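Local coordinates for imine reductase (Bacillus cereus, PDB 4D3D), which catalyses the NADPH-dependent reduction of imines, reducing the cyclic substrate 2-methylpyrroline with S-selectivity, at residues Leu80-Leu85 with Val108-Asp113; Val90-Leu95 with Ala122-Asp127; His132-Val137 with Tyr152-Arg157. All blocks are in the same frame, centred on the assembly; numbering follows the deposited sequence.

Contact 1: residues Leu80-Leu85 with Val108-Asp113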
loop_
_atom_site.group_PDB
_atom_site.type_symbol
_atom_site.label_atom_id
_atom_site.label_comp_id
_atom_site.label_asym_id
_atom_site.label_seq_id
_atom_site.Cartn_x
_atom_site.Cartn_y
_atom_site.Cartn_z
ATOM N N LEU B 80 24.039 -30.956 7.830
ATOM C CA LEU B 80 23.357 -29.710 7.422
ATOM C C LEU B 80 23.970 -29.091 6.158
ATOM O O LEU B 80 25.206 -28.826 6.124
ATOM C CB LEU B 80 23.412 -28.727 8.584
ATOM C CG LEU B 80 22.622 -27.440 8.358
ATOM C CD1 LEU B 80 21.150 -27.716 8.251
ATOM C CD2 LEU B 80 22.894 -26.421 9.464
ATOM N N VAL B 81 23.099 -28.877 5.141
ATOM C CA VAL B 81 23.509 -28.400 3.809
ATOM C C VAL B 81 22.665 -27.175 3.512
ATOM O O VAL B 81 21.463 -27.291 3.346
ATOM C CB VAL B 81 23.244 -29.505 2.781
ATOM C CG1 VAL B 81 23.613 -29.000 1.394
ATOM C CG2 VAL B 81 23.947 -30.805 3.179
ATOM N N ILE B 82 23.307 -26.005 3.458
ATOM C CA ILE B 82 22.622 -24.781 3.025
ATOM C C ILE B 82 22.604 -24.683 1.489
ATOM O O ILE B 82 23.658 -24.724 0.879
ATOM C CB ILE B 82 23.314 -23.539 3.611
ATOM C CG1 ILE B 82 23.504 -23.582 5.134
ATOM C CG2 ILE B 82 22.589 -22.258 3.162
ATOM C CD1 ILE B 82 22.344 -23.939 5.938
ATOM N N LEU B 83 21.432 -24.612 0.869
ATOM C CA LEU B 83 21.350 -24.491 -0.561
ATOM C C LEU B 83 21.046 -23.018 -0.880
ATOM O O LEU B 83 19.909 -22.571 -0.778
ATOM C CB LEU B 83 20.259 -25.379 -1.095
ATOM C CG LEU B 83 20.441 -26.876 -0.838
ATOM C CD1 LEU B 83 19.272 -27.612 -1.401
ATOM C CD2 LEU B 83 21.663 -27.366 -1.579
ATOM N N SER B 84 22.076 -22.270 -1.201
ATOM C CA SER B 84 21.931 -20.879 -1.580
ATOM C C SER B 84 22.031 -20.835 -3.119
ATOM O O SER B 84 23.060 -20.472 -3.681
ATOM C CB SER B 84 23.014 -20.078 -0.835
ATOM O OG SER B 84 24.275 -20.772 -0.686
ATOM N N LEU B 85 21.005 -21.323 -3.780
ATOM C CA LEU B 85 20.995 -21.468 -5.188
ATOM C C LEU B 85 20.095 -20.354 -5.786
ATOM O O LEU B 85 19.270 -19.766 -5.109
ATOM C CB LEU B 85 20.409 -22.833 -5.571
ATOM C CG LEU B 85 21.081 -24.050 -4.900
ATOM C CD1 LEU B 85 20.373 -25.383 -5.220
ATOM C CD2 LEU B 85 22.529 -24.110 -5.344
ATOM N N VAL B 108 18.592 -26.921 3.585
ATOM C CA VAL B 108 17.924 -25.636 3.890
ATOM C C VAL B 108 17.861 -24.879 2.559
ATOM O O VAL B 108 18.877 -24.329 2.077
ATOM C CB VAL B 108 18.714 -24.860 4.980
ATOM C CG1 VAL B 108 18.027 -23.519 5.322
ATOM C CG2 VAL B 108 18.894 -25.673 6.207
ATOM N N ASN B 109 16.673 -24.752 2.004
ATOM C CA ASN B 109 16.472 -24.162 0.682
ATOM C C ASN B 109 16.186 -22.720 0.866
ATOM O O ASN B 109 15.111 -22.390 1.399
ATOM C CB ASN B 109 15.242 -24.774 0.011
ATOM C CG ASN B 109 15.599 -25.823 -0.986
ATOM O OD1 ASN B 109 15.478 -27.059 -0.730
ATOM N ND2 ASN B 109 16.133 -25.366 -2.106
ATOM N N LEU B 110 17.053 -21.873 0.340
ATOM C CA LEU B 110 16.829 -20.405 0.393
ATOM C C LEU B 110 16.367 -19.763 -0.896
ATOM O O LEU B 110 16.204 -18.571 -0.931
ATOM C CB LEU B 110 18.098 -19.716 0.854
ATOM C CG LEU B 110 18.705 -20.255 2.157
ATOM C CD1 LEU B 110 20.087 -19.629 2.406
ATOM C CD2 LEU B 110 17.822 -20.075 3.363
ATOM N N SER B 111 16.109 -20.494 -1.967
ATOM C CA SER B 111 15.647 -19.860 -3.197
ATOM C C SER B 111 14.283 -19.172 -2.959
ATOM O O SER B 111 13.396 -19.787 -2.358
ATOM C CB SER B 111 15.472 -20.911 -4.279
ATOM O OG SER B 111 16.729 -21.544 -4.648
ATOM N N SER B 112 14.098 -17.953 -3.473
ATOM C CA SER B 112 12.756 -17.316 -3.500
ATOM C C SER B 112 11.884 -17.854 -4.630
ATOM O O SER B 112 12.245 -17.796 -5.833
ATOM C CB SER B 112 12.923 -15.760 -3.566
ATOM O OG SER B 112 11.666 -15.108 -3.520
ATOM N N ASP B 113 10.749 -18.410 -4.241
ATOM C CA ASP B 113 9.781 -18.943 -5.121
ATOM C C ASP B 113 8.455 -19.069 -4.352
ATOM O O ASP B 113 8.277 -18.405 -3.282
ATOM C CB ASP B 113 10.261 -20.321 -5.731
ATOM C CG ASP B 113 9.721 -20.563 -7.140
ATOM O OD1 ASP B 113 8.497 -20.384 -7.521
ATOM O OD2 ASP B 113 10.531 -21.007 -7.981
#

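Contact 2: residues Val90-Leu95 with Ala122-Asp127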
loop_
_atom_site.group_PDB
_atom_site.type_symbol
_atom_site.label_atom_id
_atom_site.label_comp_id
_atom_site.label_asym_id
_atom_site.label_seq_id
_atom_site.Cartn_x
_atom_site.Cartn_y
_atom_site.Cartn_z
ATOM N N VAL B 90 17.639 -25.641 -9.949
ATOM C CA VAL B 90 19.068 -25.928 -9.804
ATOM C C VAL B 90 19.116 -27.118 -8.812
ATOM O O VAL B 90 19.884 -28.021 -8.999
ATOM C CB VAL B 90 19.919 -24.762 -9.256
ATOM C CG1 VAL B 90 21.353 -25.198 -9.034
ATOM C CG2 VAL B 90 19.903 -23.575 -10.241
ATOM N N MET B 91 18.331 -27.067 -7.728
ATOM C CA MET B 91 18.329 -28.187 -6.755
ATOM C C MET B 91 18.101 -29.533 -7.381
ATOM O O MET B 91 18.871 -30.474 -7.157
ATOM C CB MET B 91 17.324 -27.962 -5.588
ATOM C CG MET B 91 17.514 -28.946 -4.492
ATOM S SD MET B 91 16.061 -29.324 -3.448
ATOM C CE MET B 91 15.001 -30.116 -4.594
ATOM N N TYR B 92 17.060 -29.632 -8.165
ATOM C CA TYR B 92 16.794 -30.861 -8.850
ATOM C C TYR B 92 17.931 -31.247 -9.757
ATOM O O TYR B 92 18.293 -32.449 -9.878
ATOM C CB TYR B 92 15.534 -30.798 -9.647
ATOM C CG TYR B 92 14.304 -30.636 -8.757
ATOM C CD1 TYR B 92 13.876 -31.639 -7.934
ATOM C CD2 TYR B 92 13.619 -29.437 -8.722
ATOM C CE1 TYR B 92 12.763 -31.485 -7.098
ATOM C CE2 TYR B 92 12.490 -29.283 -7.910
ATOM C CZ TYR B 92 12.070 -30.280 -7.098
ATOM O OH TYR B 92 10.957 -30.128 -6.300
ATOM N N SER B 93 18.472 -30.260 -10.492
ATOM C CA SER B 93 19.501 -30.581 -11.496
ATOM C C SER B 93 20.697 -31.233 -10.823
ATOM O O SER B 93 21.292 -32.168 -11.332
ATOM C CB SER B 93 19.881 -29.249 -12.217
ATOM O OG SER B 93 20.938 -29.514 -13.166
ATOM N N ILE B 94 21.149 -30.679 -9.719
ATOM C CA ILE B 94 22.367 -31.189 -9.078
ATOM C C ILE B 94 22.122 -32.408 -8.158
ATOM O O ILE B 94 23.017 -33.247 -7.990
ATOM C CB ILE B 94 23.163 -30.089 -8.331
ATOM C CG1 ILE B 94 22.408 -29.560 -7.149
ATOM C CG2 ILE B 94 23.590 -28.897 -9.240
ATOM C CD1 ILE B 94 23.160 -28.668 -6.264
ATOM N N LEU B 95 20.937 -32.502 -7.541
ATOM C CA LEU B 95 20.680 -33.622 -6.607
ATOM C C LEU B 95 20.024 -34.852 -7.196
ATOM O O LEU B 95 20.298 -35.973 -6.715
ATOM C CB LEU B 95 19.832 -33.124 -5.411
ATOM C CG LEU B 95 20.369 -32.033 -4.531
ATOM C CD1 LEU B 95 19.471 -31.792 -3.330
ATOM C CD2 LEU B 95 21.780 -32.318 -4.108
ATOM N N ALA B 122 10.174 -30.233 -0.733
ATOM C CA ALA B 122 10.197 -30.972 0.490
ATOM C C ALA B 122 9.785 -32.415 0.372
ATOM O O ALA B 122 10.441 -33.297 0.980
ATOM C CB ALA B 122 9.317 -30.281 1.497
ATOM N N LYS B 123 8.705 -32.679 -0.380
ATOM C CA LYS B 123 8.184 -34.036 -0.554
ATOM C C LYS B 123 9.208 -34.890 -1.341
ATOM O O LYS B 123 9.461 -36.057 -0.944
ATOM C CB LYS B 123 6.888 -34.009 -1.296
ATOM C CG LYS B 123 6.334 -35.394 -1.588
ATOM C CD LYS B 123 6.143 -36.191 -0.252
ATOM C CE LYS B 123 5.249 -37.462 -0.310
ATOM N NZ LYS B 123 5.407 -38.292 -1.530
ATOM N N TRP B 124 9.766 -34.297 -2.407
ATOM C CA TRP B 124 10.815 -34.976 -3.225
ATOM C C TRP B 124 11.966 -35.406 -2.353
ATOM O O TRP B 124 12.476 -36.580 -2.503
ATOM C CB TRP B 124 11.194 -34.062 -4.396
ATOM C CG TRP B 124 12.112 -34.678 -5.442
ATOM C CD1 TRP B 124 11.739 -35.276 -6.622
ATOM C CD2 TRP B 124 13.546 -34.698 -5.390
ATOM N NE1 TRP B 124 12.889 -35.681 -7.311
ATOM C CE2 TRP B 124 13.998 -35.309 -6.584
ATOM C CE3 TRP B 124 14.496 -34.211 -4.482
ATOM C CZ2 TRP B 124 15.363 -35.466 -6.854
ATOM C CZ3 TRP B 124 15.833 -34.292 -4.764
ATOM C CH2 TRP B 124 16.273 -35.020 -5.912
ATOM N N LEU B 125 12.484 -34.533 -1.511
ATOM C CA LEU B 125 13.543 -34.824 -0.594
ATOM C C LEU B 125 13.214 -35.886 0.455
ATOM O O LEU B 125 13.987 -36.803 0.684
ATOM C CB LEU B 125 14.044 -33.590 0.113
ATOM C CG LEU B 125 14.756 -32.571 -0.817
ATOM C CD1 LEU B 125 14.956 -31.241 -0.149
ATOM C CD2 LEU B 125 16.112 -33.209 -1.170
ATOM N N GLU B 126 12.015 -35.801 1.048
ATOM C CA GLU B 126 11.566 -36.838 1.997
ATOM C C GLU B 126 11.481 -38.228 1.376
ATOM O O GLU B 126 11.828 -39.184 2.091
ATOM C CB GLU B 126 10.179 -36.448 2.596
ATOM C CG GLU B 126 10.311 -35.138 3.345
ATOM N N ASP B 127 11.020 -38.349 0.151
ATOM C CA ASP B 127 10.903 -39.624 -0.566
ATOM C C ASP B 127 12.347 -40.281 -0.671
ATOM O O ASP B 127 12.469 -41.504 -0.788
ATOM C CB ASP B 127 10.352 -39.468 -1.927
ATOM C CG ASP B 127 8.846 -39.208 -1.908
ATOM O OD1 ASP B 127 8.264 -39.371 -0.809
ATOM O OD2 ASP B 127 8.308 -38.889 -2.970
#

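Contact 3: residues His132-Val137 with Tyr152-Arg157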
loop_
_atom_site.group_PDB
_atom_site.type_symbol
_atom_site.label_atom_id
_atom_site.label_comp_id
_atom_site.label_asym_id
_atom_site.label_seq_id
_atom_site.Cartn_x
_atom_site.Cartn_y
_atom_site.Cartn_z
ATOM N N HIS B 132 13.765 -31.195 4.837
ATOM C CA HIS B 132 13.787 -29.901 4.110
ATOM C C HIS B 132 13.381 -28.778 5.077
ATOM O O HIS B 132 12.418 -28.966 5.797
ATOM C CB HIS B 132 12.880 -29.949 2.933
ATOM C CG HIS B 132 12.719 -28.644 2.194
ATOM N ND1 HIS B 132 11.830 -27.656 2.569
ATOM C CD2 HIS B 132 13.311 -28.195 1.073
ATOM C CE1 HIS B 132 11.868 -26.658 1.703
ATOM N NE2 HIS B 132 12.791 -26.943 0.806
ATOM N N ILE B 133 14.213 -27.741 5.198
ATOM C CA ILE B 133 13.803 -26.478 5.906
ATOM C C ILE B 133 13.733 -25.406 4.843
ATOM O O ILE B 133 14.652 -25.257 3.993
ATOM C CB ILE B 133 14.722 -26.104 7.025
ATOM C CG1 ILE B 133 14.772 -27.139 8.147
ATOM C CG2 ILE B 133 14.317 -24.784 7.628
ATOM C CD1 ILE B 133 15.983 -26.893 9.022
ATOM N N THR B 134 12.584 -24.690 4.802
ATOM C CA THR B 134 12.424 -23.572 3.883
ATOM C C THR B 134 12.869 -22.329 4.557
ATOM O O THR B 134 12.409 -22.047 5.643
ATOM C CB THR B 134 10.950 -23.408 3.423
ATOM O OG1 THR B 134 10.500 -24.678 2.970
ATOM C CG2 THR B 134 10.794 -22.405 2.250
ATOM N N GLY B 135 13.684 -21.512 3.889
ATOM C CA GLY B 135 14.070 -20.230 4.448
ATOM C C GLY B 135 13.797 -19.065 3.466
ATOM O O GLY B 135 14.099 -19.169 2.290
ATOM N N GLY B 136 13.223 -17.988 3.990
ATOM C CA GLY B 136 12.898 -16.748 3.286
ATOM C C GLY B 136 13.714 -15.616 3.886
ATOM O O GLY B 136 13.328 -15.043 4.883
ATOM N N VAL B 137 14.894 -15.362 3.305
ATOM C CA VAL B 137 15.811 -14.359 3.872
ATOM C C VAL B 137 15.285 -12.961 3.525
ATOM O O VAL B 137 15.051 -12.671 2.372
ATOM C CB VAL B 137 17.244 -14.560 3.360
ATOM C CG1 VAL B 137 18.202 -13.527 3.978
ATOM C CG2 VAL B 137 17.739 -15.988 3.671
ATOM N N TYR B 152 12.549 -15.937 7.575
ATOM C CA TYR B 152 11.395 -16.797 7.838
ATOM C C TYR B 152 11.787 -18.257 7.636
ATOM O O TYR B 152 12.431 -18.564 6.668
ATOM C CB TYR B 152 10.279 -16.538 6.819
ATOM C CG TYR B 152 9.654 -15.156 6.843
ATOM C CD1 TYR B 152 9.018 -14.711 7.968
ATOM C CD2 TYR B 152 9.671 -14.340 5.742
ATOM C CE1 TYR B 152 8.427 -13.453 8.014
ATOM C CE2 TYR B 152 9.074 -13.067 5.789
ATOM C CZ TYR B 152 8.504 -12.628 6.954
ATOM O OH TYR B 152 7.865 -11.366 7.085
ATOM N N TYR B 153 11.384 -19.138 8.531
ATOM C CA TYR B 153 11.619 -20.543 8.372
ATOM C C TYR B 153 10.396 -21.356 8.551
ATOM O O TYR B 153 9.459 -21.032 9.296
ATOM C CB TYR B 153 12.663 -20.997 9.417
ATOM C CG TYR B 153 14.081 -20.597 9.127
ATOM C CD1 TYR B 153 14.751 -21.118 8.050
ATOM C CD2 TYR B 153 14.709 -19.595 9.884
ATOM C CE1 TYR B 153 16.056 -20.756 7.774
ATOM C CE2 TYR B 153 16.023 -19.205 9.614
ATOM C CZ TYR B 153 16.697 -19.773 8.562
ATOM O OH TYR B 153 17.993 -19.452 8.216
ATOM N N SER B 154 10.267 -22.434 7.762
ATOM C CA SER B 154 9.153 -23.357 7.942
ATOM C C SER B 154 9.521 -24.781 7.530
ATOM O O SER B 154 10.520 -24.989 6.810
ATOM C CB SER B 154 7.869 -22.947 7.209
ATOM O OG SER B 154 8.025 -22.923 5.809
ATOM N N GLY B 155 8.718 -25.732 7.964
ATOM C CA GLY B 155 9.076 -27.158 7.805
ATOM C C GLY B 155 8.940 -27.852 9.181
ATOM O O GLY B 155 8.358 -27.331 10.126
ATOM N N ASP B 156 9.383 -29.094 9.274
ATOM C CA ASP B 156 9.182 -29.869 10.508
ATOM C C ASP B 156 9.788 -29.169 11.701
ATOM O O ASP B 156 10.956 -28.775 11.695
ATOM C CB ASP B 156 9.772 -31.291 10.397
ATOM C CG ASP B 156 8.765 -32.319 9.923
ATOM O OD1 ASP B 156 7.672 -31.967 9.371
ATOM O OD2 ASP B 156 9.090 -33.517 10.131
ATOM N N ARG B 157 9.009 -29.016 12.762
ATOM C CA ARG B 157 9.487 -28.214 13.925
ATOM C C ARG B 157 10.703 -28.862 14.606
ATOM O O ARG B 157 11.623 -28.159 15.071
ATOM C CB ARG B 157 8.390 -28.011 14.953
ATOM C CG ARG B 157 8.868 -27.202 16.167
ATOM C CD ARG B 157 7.839 -26.994 17.246
ATOM N NE ARG B 157 7.685 -25.555 17.356
ATOM C CZ ARG B 157 6.661 -24.866 16.839
ATOM N NH1 ARG B 157 5.638 -25.464 16.206
ATOM N NH2 ARG B 157 6.662 -23.549 16.979
#

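Contact 1: residues Leu80-Leu85 with Val108-Asp113
Val81 and Leu83 join Val108 and Leu110 at the parallel strand junction of a beta-alpha-beta unit (strand 80-83, helix 88-95, strand 106-109) in the Rossmann-type nucleotide-binding domain. The touching parts run only 8° apart, and Ile82 bridges Val108 while Leu83 bridges Asn109, which fixes the parallel register. Three backbone bonds support it. Val108 N donates to Val81 O at 2.9 Å, and Leu83 N returns a bond to Val108 O at 2.8 Å. The third, Leu110 N to Leu83 O, is made by a residue already past the strand end, so the pairing outlasts strand 106-109.

On one face Ile82 and Val108 lie side by side and point the same way, with Ile82 CD1 3.9 Å from both CB and CG2 of Val108. A chi1 of -53° sets Ile82 CG1 beside its own backbone N and leaves CG2 anti to that N, where CG2 meets Leu110 CD1 at 3.7 Å. Leu80 CD1 reaches Val108 CG2 from further back along the strand, again at 3.7 Å. On the other face Leu83 CD1 lies across the amide of Asn109, 3.9 Å from both OD1 and ND2. A bond from Ser111 OG to Leu85 O belongs to one of two conformers and is doubtful.

Strand 23-27 borders the far edge of strand 80-83 through backbone bonds of Thr25 and Ile27. Leu80 and Ile82 pack against helix 157-170, whereas Leu83 and Asn109 face Met91 of helix 88-95.

Contact 2: residues Val90-Leu95 with Ala122-Asp127
The helical turns that carry Tyr92 and Trp124 run nearly parallel, with their N-to-C directions 19° apart and their axes approaching to 12.1 Å. Such a wide spacing leaves the contact to long side chains, and no hydrogen bond crosses it. Helices 88-95 and 115-127 belong to the Rossmann-type domain and lie on the same face of its sheet: Leu125 touches Leu107 of strand 106-109, the strand that Met91 also meets.

The central pair is a T-shaped aromatic contact. The edge of Tyr92 is directed at one face of the five-membered ring of Trp124, with ring planes at 89° and centroids 5.0 Å apart. Tyr92 CE1 leads, 3.7 Å from Trp124 CG, and CD1 follows over the fused bond near CD2 and CE2. Trp124 CG stands anti to its backbone N (chi1 -172°), on a CB that points at the other helix.

Met91 CE touches both rings. The Met91 chain bends at the last torsion, and CE comes 4.1 Å from Trp124 CE3 while lying 3.6 Å above the plane of Tyr92, offset toward the rim. The sulphur, Met91 SD, touches Leu125 CD1 at 4.0 Å. Arg128, one turn beyond Trp124, adds a cation-pi contact to the indole. Leu95 meets the far end of the indole, where Leu95 CB is 4.1 Å from Trp124 CH2, and Leu95 CD1 lies 4.2 Å from Leu125 CD2.

Contact 3: residues His132-Val137 with Tyr152-Arg157
Tyr152 O is approached by two donors of the facing strand: Gly136 N at 2.9 Å, in the carbonyl plane, and the CA-H of Gly135, with CA at 3.2 Å. Thr134 O repeats the pattern in the reverse direction, taking Ser154 N at 3.0 Å and the CA-H of Tyr153, whose CA is also 3.2 Å away. Two further bonds complete the ladder. Thr134 N binds Ser154 O at 2.9 Å, and Tyr152 N binds Gly136 O at 2.9 Å, the latter from above the carbonyl plane.

Thr134-Ser154 and Gly136-Tyr152 are thus hydrogen-bonded antiparallel pairs, with Gly135-Tyr153 the non-hydrogen-bonded pair between them. With strand axes 163° apart, this is the beta hairpin of strands 131-137 and 149-155, at which the Rossmann-type sheet changes direction: 149-155 runs against the parallel strands before it, and edge strand 171-175 runs parallel to 149-155.

On one face the Tyr153 ring leans across the partner strand. CD1 meets Ile133 CG2 at 3.7 Å, and CE1 lies near the CA of Gly135, a residue with no side chain to obstruct the ring. On the other face Thr134 CB approaches Ser154 OG at 3.8 Å. Ser154 OG sits between its backbone N and carbonyl carbon (chi1 63°), the crowded position, and is held by hydrogen bonds with Ala183 N and Asp179 O. Thr134 OG1 bonds instead to Pro180 O, so both hydroxyls are tied to the segment leading into and starting helix 182-210. Gly155 has a phi of 129°, a backbone shape that calls for glycine two residues before helix 157-170 begins.

In the fold
All three contacts lie in the nucleotide-binding domain. Contacts 1 and 3 are neighbours in one sheet, their centres 10 Å apart, joined where strand 106-109 meets strand 131-137; Asn109 N to Ile133 O and Asn109 O to Gly135 N are probable hydrogen bonds. Contact 2, centred 11 Å from contact 1 and 15 Å from contact 3, lies in the helical layer on one face of that sheet: Val90 packs on Leu85, Ala122 on His132. Along the chain contacts 1 and 2 alternate, as successive beta-alpha units require, and contact 3 follows both. Together they document the passage from parallel Rossmann-type crossovers to an antiparallel hairpin, with helix 157-170 and strand 171-175 still to come before long helix 182-210.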